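Local coordinates for ESX secretion system protein EccC (PDB 4NH0) that belongs to the ATPase motor of the ESX type VII secretion system, which exports EsxA and EsxB from the cell, and may itself be the translocase subunit, at residues Asp773-Leu778 against Val803-Asn808; Lys809-Arg814 against Pro832-Val837. All coordinates share one frame; numbering follows the deposited sequence.

Both contacts lie in the second FtsK domain, a P-loop ATPase unit, and they follow one another along the chain without nesting or crossing. Contact 1 closes the excursion that leaves strand 767-772, passes through helices 775-781 and 784-795 and returns in the parallel strand 801-807, so its two segments meet at the C-terminal ends of these strands, near the bound ATP and magnesium ion. The chain then runs straight on into contact 2, where 809-814 meets 832-837 and closes the loop made by helix 815-818 and strand 823-827. The two contacts touch directly: Phe-813 packs on Trp-775, which joins the buried strand ends to the surface loops.

Contact 1: Asp773-Leu778 against Val803-Asn808; sequences DNWLTL and VVLSSN
Trp-775 and Leu-805 meet in a P-loop NTPase fold, where strand 767-772 turns into helix 775-781 beside the end of the neighbouring parallel strand 801-807. CG of Trp-775 stands anti to its backbone N (chi1 -178°), and the six-membered ring of the indole receives both methyls of Leu-805 at a slant. CZ3 lies 3.6 Å from Leu-805 CD1, and CE3 is 3.7 Å from Leu-805 CD2. A forked leucine suits this place because both methyls of the fork bear on the CE3-CZ3 side of the ring; an alanine here would probably open a gap beside CZ3 and CE3 and let the indole shift. Ile-789 of helix 784-795 also touches Trp-775.

One backbone bond joins the segments, from Trp-775 N to Ser-806 O (2.7 Å). It ties the start of the helix to the strand. Asn-774 is the N-cap: its OD1 accepts weakly from both Leu-776 N, at 3.1 Å, and Thr-777 N, at 3.5 Å, the second bond being the longer and straighter. Asparagine suits the place because its short side chain can fold back onto these helix amides. Its ND2 packs 3.8 Å from ND2 of Asn-808, the amide planes turned 64° apart.

Asp-773, just after strand 767-772, lies where a Walker B aspartate would be expected, its side chain about 4 Å from the magnesium ion at the nearest atoms, while the small Ser-806 side chain touches Lys-669 of the ATP site. At the helix start, Ser-807 CB lies 3.9 Å from Trp-775 CB.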
ATOM      1  N   ASP A 773      -8.230   5.271  -2.200  1.00 65.99           N
ATOM      2  CA  ASP A 773      -7.164   4.976  -3.153  1.00 65.36           C
ATOM      3  C   ASP A 773      -6.340   6.213  -3.510  1.00 65.34           C
ATOM      4  O   ASP A 773      -5.113   6.156  -3.539  1.00 78.00           O
ATOM      5  CB  ASP A 773      -7.750   4.352  -4.418  1.00 68.85           C
ATOM      6  CG  ASP A 773      -6.762   3.456  -5.138  1.00 80.22           C
ATOM      7  OD1 ASP A 773      -5.545   3.605  -4.912  1.00 70.14           O
ATOM      8  OD2 ASP A 773      -7.206   2.603  -5.935  1.00 96.30           O
ATOM      9  N   ASN A 774      -7.009   7.326  -3.790  1.00 66.93           N
ATOM     10  CA  ASN A 774      -6.312   8.570  -4.097  1.00 70.12           C
ATOM     11  C   ASN A 774      -6.818   9.700  -3.218  1.00 74.20           C
ATOM     12  O   ASN A 774      -7.850  10.306  -3.501  1.00 84.83           O
ATOM     13  CB  ASN A 774      -6.483   8.931  -5.570  1.00 72.84           C
ATOM     14  CG  ASN A 774      -5.501   9.979  -6.046  1.00 68.64           C
ATOM     15  OD1 ASN A 774      -5.024  10.808  -5.274  1.00 66.15           O
ATOM     16  ND2 ASN A 774      -5.201   9.953  -7.339  1.00 82.11           N
ATOM     17  N   TRP A 775      -6.076   9.976  -2.151  1.00 64.28           N
ATOM     18  CA  TRP A 775      -6.463  10.989  -1.181  1.00 67.12           C
ATOM     19  C   TRP A 775      -6.577  12.371  -1.810  1.00 69.68           C
ATOM     20  O   TRP A 775      -7.401  13.182  -1.393  1.00 82.19           O
ATOM     21  CB  TRP A 775      -5.461  11.023  -0.031  1.00 65.16           C
ATOM     22  CG  TRP A 775      -5.813  12.008   1.033  1.00 62.74           C
ATOM     23  CD1 TRP A 775      -5.289  13.254   1.201  1.00 67.64           C
ATOM     24  CD2 TRP A 775      -6.776  11.833   2.076  1.00 53.12           C
ATOM     25  NE1 TRP A 775      -5.862  13.866   2.287  1.00 63.31           N
ATOM     26  CE2 TRP A 775      -6.780  13.013   2.842  1.00 62.13           C
ATOM     27  CE3 TRP A 775      -7.635  10.793   2.439  1.00 58.43           C
ATOM     28  CZ2 TRP A 775      -7.607  13.182   3.947  1.00 60.58           C
ATOM     29  CZ3 TRP A 775      -8.454  10.961   3.537  1.00 58.10           C
ATOM     30  CH2 TRP A 775      -8.437  12.148   4.276  1.00 66.77           C
ATOM     31  N   LEU A 776      -5.746  12.632  -2.813  1.00 70.36           N
ATOM     32  CA  LEU A 776      -5.771  13.911  -3.510  1.00 73.74           C
ATOM     33  C   LEU A 776      -7.118  14.130  -4.187  1.00 72.26           C
ATOM     34  O   LEU A 776      -7.703  15.207  -4.087  1.00 71.11           O
ATOM     35  CB  LEU A 776      -4.644  13.984  -4.541  1.00 84.95           C
ATOM     36  CG  LEU A 776      -4.538  15.289  -5.329  1.00 72.18           C
ATOM     37  CD1 LEU A 776      -4.276  16.457  -4.394  1.00 66.77           C
ATOM     38  CD2 LEU A 776      -3.451  15.188  -6.386  1.00103.82           C
ATOM     39  N   THR A 777      -7.604  13.098  -4.869  1.00 70.52           N
ATOM     40  CA  THR A 777      -8.898  13.148  -5.538  1.00 66.67           C
ATOM     41  C   THR A 777     -10.013  13.435  -4.537  1.00 75.05           C
ATOM     42  O   THR A 777     -10.972  14.141  -4.844  1.00 73.48           O
ATOM     43  CB  THR A 777      -9.201  11.828  -6.274  1.00 68.09           C
ATOM     44  OG1 THR A 777      -8.143  11.539  -7.196  1.00 80.57           O
ATOM     45  CG2 THR A 777     -10.514  11.920  -7.033  1.00 69.97           C
ATOM     46  N   LEU A 778      -9.871  12.890  -3.334  1.00 80.66           N
ATOM     47  CA  LEU A 778     -10.875  13.058  -2.292  1.00 64.62           C
ATOM     48  C   LEU A 778     -10.950  14.492  -1.785  1.00 67.89           C
ATOM     49  O   LEU A 778     -12.035  15.055  -1.659  1.00 82.51           O
ATOM     50  CB  LEU A 778     -10.593  12.118  -1.121  1.00 67.96           C
ATOM     51  CG  LEU A 778     -11.550  12.283   0.060  1.00 51.01           C
ATOM     52  CD1 LEU A 778     -12.933  11.767  -0.297  1.00 67.08           C
ATOM     53  CD2 LEU A 778     -11.015  11.583   1.287  1.00 53.29           C
ATOM     54  N   VAL A 803      -8.032   3.725   9.174  1.00 58.42           N
ATOM     55  CA  VAL A 803      -8.026   4.334   7.853  1.00 56.23           C
ATOM     56  C   VAL A 803      -6.850   3.795   7.048  1.00 64.25           C
ATOM     57  O   VAL A 803      -5.746   3.630   7.569  1.00 64.29           O
ATOM     58  CB  VAL A 803      -7.958   5.878   7.920  1.00 56.52           C
ATOM     59  CG1 VAL A 803      -9.227   6.440   8.537  1.00 57.37           C
ATOM     60  CG2 VAL A 803      -6.737   6.339   8.697  1.00 53.67           C
ATOM     61  N   VAL A 804      -7.102   3.487   5.784  1.00 64.43           N
ATOM     62  CA  VAL A 804      -6.048   3.059   4.877  1.00 50.28           C
ATOM     63  C   VAL A 804      -6.033   3.998   3.682  1.00 55.62           C
ATOM     64  O   VAL A 804      -6.784   3.818   2.725  1.00 69.14           O
ATOM     65  CB  VAL A 804      -6.241   1.607   4.411  1.00 42.92           C
ATOM     66  CG1 VAL A 804      -5.103   1.189   3.497  1.00 45.91           C
ATOM     67  CG2 VAL A 804      -6.330   0.676   5.608  1.00 28.79           C
ATOM     68  N   LEU A 805      -5.180   5.013   3.752  1.00 59.71           N
ATOM     69  CA  LEU A 805      -5.184   6.082   2.766  1.00 59.46           C
ATOM     70  C   LEU A 805      -3.980   6.008   1.839  1.00 71.90           C
ATOM     71  O   LEU A 805      -2.871   5.690   2.268  1.00 71.36           O
ATOM     72  CB  LEU A 805      -5.219   7.437   3.468  1.00 62.23           C
ATOM     73  CG  LEU A 805      -6.288   7.562   4.554  1.00 58.56           C
ATOM     74  CD1 LEU A 805      -6.142   8.873   5.297  1.00 46.91           C
ATOM     75  CD2 LEU A 805      -7.674   7.436   3.952  1.00 58.83           C
ATOM     76  N   SER A 806      -4.206   6.306   0.566  1.00 71.75           N
ATOM     77  CA  SER A 806      -3.134   6.312  -0.417  1.00 65.76           C
ATOM     78  C   SER A 806      -3.190   7.559  -1.290  1.00 64.51           C
ATOM     79  O   SER A 806      -4.266   8.085  -1.572  1.00 73.65           O
ATOM     80  CB  SER A 806      -3.195   5.060  -1.289  1.00 66.81           C
ATOM     81  OG  SER A 806      -2.254   5.133  -2.345  1.00 71.45           O
ATOM     82  N   SER A 807      -2.020   8.026  -1.710  1.00 68.13           N
ATOM     83  CA  SER A 807      -1.920   9.193  -2.573  1.00 77.37           C
ATOM     84  C   SER A 807      -0.612   9.162  -3.353  1.00 87.22           C
ATOM     85  O   SER A 807       0.149   8.199  -3.261  1.00 85.11           O
ATOM     86  CB  SER A 807      -2.020  10.480  -1.754  1.00 75.65           C
ATOM     87  OG  SER A 807      -1.971  11.620  -2.592  1.00 82.13           O
ATOM     88  N   ASN A 808      -0.352  10.215  -4.119  1.00 87.42           N
ATOM     89  CA  ASN A 808       0.871  10.293  -4.907  1.00 78.08           C
ATOM     90  C   ASN A 808       2.064  10.735  -4.070  1.00 76.87           C
ATOM     91  O   ASN A 808       3.083  10.049  -4.012  1.00 78.00           O
ATOM     92  CB  ASN A 808       0.683  11.242  -6.090  1.00 87.86           C
ATOM     93  CG  ASN A 808      -0.318  10.720  -7.101  1.00 96.09           C
ATOM     94  OD1 ASN A 808       0.028   9.939  -7.987  1.00 81.00           O
ATOM     95  ND2 ASN A 808      -1.567  11.151  -6.975  1.00103.86           N
TER

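Contact 2: Lys809-Arg814 against Pro832-Val837; sequences KWSEFR and PYESEV
Trp-810 meets Glu-834 at its edge and Glu-836 over one face, and these three residues supply most of the surface buried between the two loops. No hydrogen bond crosses between the segments; the contact rests on van der Waals and CH-pi packing of the indole. Its five-membered ring is approached from two directions. At the edge, close to the ring plane, the backbone O of Glu-834 comes to 3.3 Å from Trp-810 CD1. Over one face, Glu-836 CB makes a CH-pi contact, 4.2 Å from the centroid of the five-membered ring.

CG of Glu-836 is anti to its backbone N, and the chain then bends at chi2 (79°), which turns CD back over the indole. OE1 of Glu-836 therefore sits on the same face as its CB, 3.8 Å from Trp-810 CG, with the carboxylate plane 84° from the ring. A glutamate suits this place because its CB can lie on the ring while the bent chain brings the carboxylate over the same face.

The side chain of Glu-834 leads instead to Ser-811. Its chain is extended beyond CG and brings the carboxylate beside that serine, with OE1 3.9 Å from Ser-811 OG. Lys-809 NZ lies 5.7 Å from the same OE1, too far for a salt bridge, although the opposite charges would probably attract each other weakly.

The ring is also held from outside the two loops. In Glu-826 of strand 823-827, OE1 accepts a weak bond from Trp-810 NE1 and another bond from Glu-836 N, while OE2 pairs with Ser-835 OG, the serine oxygen that also closes an ST turn with Val-837 N. Lys-824 of the same strand and Arg-818 of helix 815-818 touch both Trp-810 and Glu-836, while Ser-835 rests on Ala-842 of helix 839-844.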
ATOM      1  N   LYS A 809       1.929  11.886  -3.420  1.00 75.56           N
ATOM      2  CA  LYS A 809       2.997  12.429  -2.593  1.00 78.90           C
ATOM      3  C   LYS A 809       2.549  12.545  -1.142  1.00 74.93           C
ATOM      4  O   LYS A 809       1.368  12.743  -0.868  1.00 68.79           O
ATOM      5  CB  LYS A 809       3.434  13.798  -3.115  1.00 89.50           C
ATOM      6  CG  LYS A 809       3.298  13.964  -4.620  1.00 89.17           C
ATOM      7  CD  LYS A 809       3.565  15.398  -5.042  1.00 88.00           C
ATOM      8  CE  LYS A 809       3.369  15.582  -6.537  1.00 96.38           C
ATOM      9  NZ  LYS A 809       3.574  16.998  -6.948  1.00107.11           N
ATOM     10  N   TRP A 810       3.494  12.424  -0.214  1.00 76.75           N
ATOM     11  CA  TRP A 810       3.191  12.603   1.201  1.00 70.67           C
ATOM     12  C   TRP A 810       2.688  14.018   1.460  1.00 78.22           C
ATOM     13  O   TRP A 810       1.896  14.250   2.373  1.00 83.00           O
ATOM     14  CB  TRP A 810       4.419  12.319   2.069  1.00 80.40           C
ATOM     15  CG  TRP A 810       4.845  10.881   2.090  1.00 87.12           C
ATOM     16  CD1 TRP A 810       6.026  10.370   1.636  1.00 94.45           C
ATOM     17  CD2 TRP A 810       4.095   9.770   2.594  1.00 81.87           C
ATOM     18  NE1 TRP A 810       6.058   9.010   1.828  1.00 77.60           N
ATOM     19  CE2 TRP A 810       4.884   8.617   2.414  1.00 69.09           C
ATOM     20  CE3 TRP A 810       2.832   9.637   3.179  1.00 81.21           C
ATOM     21  CZ2 TRP A 810       4.451   7.350   2.795  1.00 64.86           C
ATOM     22  CZ3 TRP A 810       2.406   8.379   3.558  1.00 73.48           C
ATOM     23  CH2 TRP A 810       3.212   7.252   3.365  1.00 64.92           C
ATOM     24  N   SER A 811       3.148  14.959   0.643  1.00 80.56           N
ATOM     25  CA  SER A 811       2.752  16.356   0.772  1.00 79.05           C
ATOM     26  C   SER A 811       1.278  16.560   0.434  1.00 84.81           C
ATOM     27  O   SER A 811       0.699  17.597   0.753  1.00 77.27           O
ATOM     28  CB  SER A 811       3.621  17.239  -0.124  1.00 86.16           C
ATOM     29  OG  SER A 811       3.576  16.802  -1.471  1.00 83.44           O
ATOM     30  N   GLU A 812       0.676  15.568  -0.215  1.00 81.61           N
ATOM     31  CA  GLU A 812      -0.737  15.636  -0.567  1.00 73.74           C
ATOM     32  C   GLU A 812      -1.602  15.321   0.647  1.00 72.01           C
ATOM     33  O   GLU A 812      -2.781  15.670   0.689  1.00 89.51           O
ATOM     34  CB  GLU A 812      -1.050  14.685  -1.722  1.00 75.72           C
ATOM     35  CG  GLU A 812      -0.337  15.054  -3.014  1.00 87.43           C
ATOM     36  CD  GLU A 812      -0.663  14.118  -4.160  1.00 94.71           C
ATOM     37  OE1 GLU A 812      -1.501  13.212  -3.974  1.00 88.51           O
ATOM     38  OE2 GLU A 812      -0.080  14.290  -5.251  1.00 92.15           O
ATOM     39  N   PHE A 813      -1.008  14.654   1.632  1.00 71.52           N
ATOM     40  CA  PHE A 813      -1.643  14.494   2.932  1.00 67.46           C
ATOM     41  C   PHE A 813      -1.370  15.734   3.766  1.00 68.73           C
ATOM     42  O   PHE A 813      -0.227  16.179   3.858  1.00 86.04           O
ATOM     43  CB  PHE A 813      -1.123  13.253   3.662  1.00 76.73           C
ATOM     44  CG  PHE A 813      -1.582  11.954   3.066  1.00 54.58           C
ATOM     45  CD1 PHE A 813      -2.906  11.562   3.162  1.00 64.35           C
ATOM     46  CD2 PHE A 813      -0.686  11.115   2.430  1.00 61.81           C
ATOM     47  CE1 PHE A 813      -3.326  10.365   2.623  1.00 65.87           C
ATOM     48  CE2 PHE A 813      -1.102   9.917   1.888  1.00 70.24           C
ATOM     49  CZ  PHE A 813      -2.424   9.542   1.985  1.00 71.46           C
ATOM     50  N   ARG A 814      -2.411  16.298   4.367  1.00 68.12           N
ATOM     51  CA  ARG A 814      -2.230  17.449   5.238  1.00 72.40           C
ATOM     52  C   ARG A 814      -1.372  17.069   6.437  1.00 72.89           C
ATOM     53  O   ARG A 814      -1.337  15.909   6.841  1.00 84.82           O
ATOM     54  CB  ARG A 814      -3.577  18.006   5.700  1.00 82.39           C
ATOM     55  CG  ARG A 814      -4.311  18.796   4.632  1.00 77.15           C
ATOM     56  CD  ARG A 814      -5.399  19.668   5.233  1.00 87.62           C
ATOM     57  NE  ARG A 814      -6.039  20.505   4.224  1.00 99.62           N
ATOM     58  CZ  ARG A 814      -5.598  21.705   3.861  1.00 97.54           C
ATOM     59  NH1 ARG A 814      -4.509  22.210   4.426  1.00109.25           N
ATOM     60  NH2 ARG A 814      -6.241  22.399   2.934  1.00 96.98           N
ATOM     61  N   PRO A 832      12.710  11.867  -4.625  1.00108.04           N
ATOM     62  CA  PRO A 832      13.440  11.215  -3.530  1.00103.70           C
ATOM     63  C   PRO A 832      13.378  11.996  -2.219  1.00100.91           C
ATOM     64  O   PRO A 832      13.330  11.389  -1.145  1.00101.83           O
ATOM     65  CB  PRO A 832      14.873  11.155  -4.059  1.00123.15           C
ATOM     66  CG  PRO A 832      14.701  11.085  -5.542  1.00135.26           C
ATOM     67  CD  PRO A 832      13.524  11.958  -5.848  1.00139.97           C
ATOM     68  N   TYR A 833      13.393  13.325  -2.297  1.00111.82           N
ATOM     69  CA  TYR A 833      13.092  14.157  -1.120  1.00115.07           C
ATOM     70  C   TYR A 833      11.576  14.090  -0.970  1.00116.60           C
ATOM     71  O   TYR A 833      10.911  13.507  -1.829  1.00122.44           O
ATOM     72  CB  TYR A 833      13.662  15.596  -1.283  1.00128.09           C
ATOM     73  CG  TYR A 833      13.529  16.569  -0.111  1.00142.92           C
ATOM     74  CD1 TYR A 833      13.041  16.150   1.106  1.00139.02           C
ATOM     75  CD2 TYR A 833      13.982  17.895  -0.208  1.00154.11           C
ATOM     76  CE1 TYR A 833      12.906  17.032   2.192  1.00146.68           C
ATOM     77  CE2 TYR A 833      13.875  18.778   0.867  1.00161.49           C
ATOM     78  CZ  TYR A 833      13.321  18.340   2.067  1.00162.90           C
ATOM     79  OH  TYR A 833      13.178  19.173   3.162  1.00169.45           O
ATOM     80  N   GLU A 834      11.050  14.632   0.127  1.00113.86           N
ATOM     81  CA  GLU A 834       9.646  14.537   0.520  1.00121.11           C
ATOM     82  C   GLU A 834       9.357  13.121   1.011  1.00112.83           C
ATOM     83  O   GLU A 834       8.226  12.791   1.364  1.00113.63           O
ATOM     84  CB  GLU A 834       8.703  14.925  -0.627  1.00128.86           C
ATOM     85  CG  GLU A 834       8.457  16.425  -0.721  1.00121.54           C
ATOM     86  CD  GLU A 834       7.578  16.790  -1.899  1.00125.10           C
ATOM     87  OE1 GLU A 834       7.133  15.869  -2.626  1.00122.21           O
ATOM     88  OE2 GLU A 834       7.310  17.996  -2.082  1.00124.01           O
ATOM     89  N   SER A 835      10.396  12.294   1.050  1.00100.57           N
ATOM     90  CA  SER A 835      10.267  10.931   1.539  1.00 90.22           C
ATOM     91  C   SER A 835      10.159  10.929   3.055  1.00 97.77           C
ATOM     92  O   SER A 835      10.586  11.874   3.718  1.00 94.30           O
ATOM     93  CB  SER A 835      11.450  10.072   1.094  1.00 88.63           C
ATOM     94  OG  SER A 835      11.470   8.843   1.801  1.00 82.40           O
ATOM     95  N   GLU A 836       9.591   9.861   3.600  1.00 95.73           N
ATOM     96  CA  GLU A 836       9.333   9.786   5.032  1.00 93.07           C
ATOM     97  C   GLU A 836      10.275   8.810   5.732  1.00 99.83           C
ATOM     98  O   GLU A 836      10.176   8.598   6.939  1.00110.89           O
ATOM     99  CB  GLU A 836       7.878   9.383   5.284  1.00 69.86           C
ATOM    100  CG  GLU A 836       7.305   9.909   6.590  1.00 76.32           C
ATOM    101  CD  GLU A 836       6.895  11.363   6.501  1.00 77.36           C
ATOM    102  OE1 GLU A 836       6.403  11.778   5.431  1.00 75.86           O
ATOM    103  OE2 GLU A 836       7.065  12.093   7.499  1.00 76.41           O
ATOM    104  N   VAL A 837      11.199   8.232   4.976  1.00 92.75           N
ATOM    105  CA  VAL A 837      12.227   7.384   5.560  1.00 89.51           C
ATOM    106  C   VAL A 837      13.626   7.967   5.424  1.00101.67           C
ATOM    107  O   VAL A 837      14.163   8.522   6.368  1.00102.48           O
ATOM    108  CB  VAL A 837      12.216   6.003   4.925  1.00 78.21           C
ATOM    109  CG1 VAL A 837      13.094   5.071   5.713  1.00 79.86           C
ATOM    110  CG2 VAL A 837      10.807   5.475   4.897  1.00 78.95           C
TER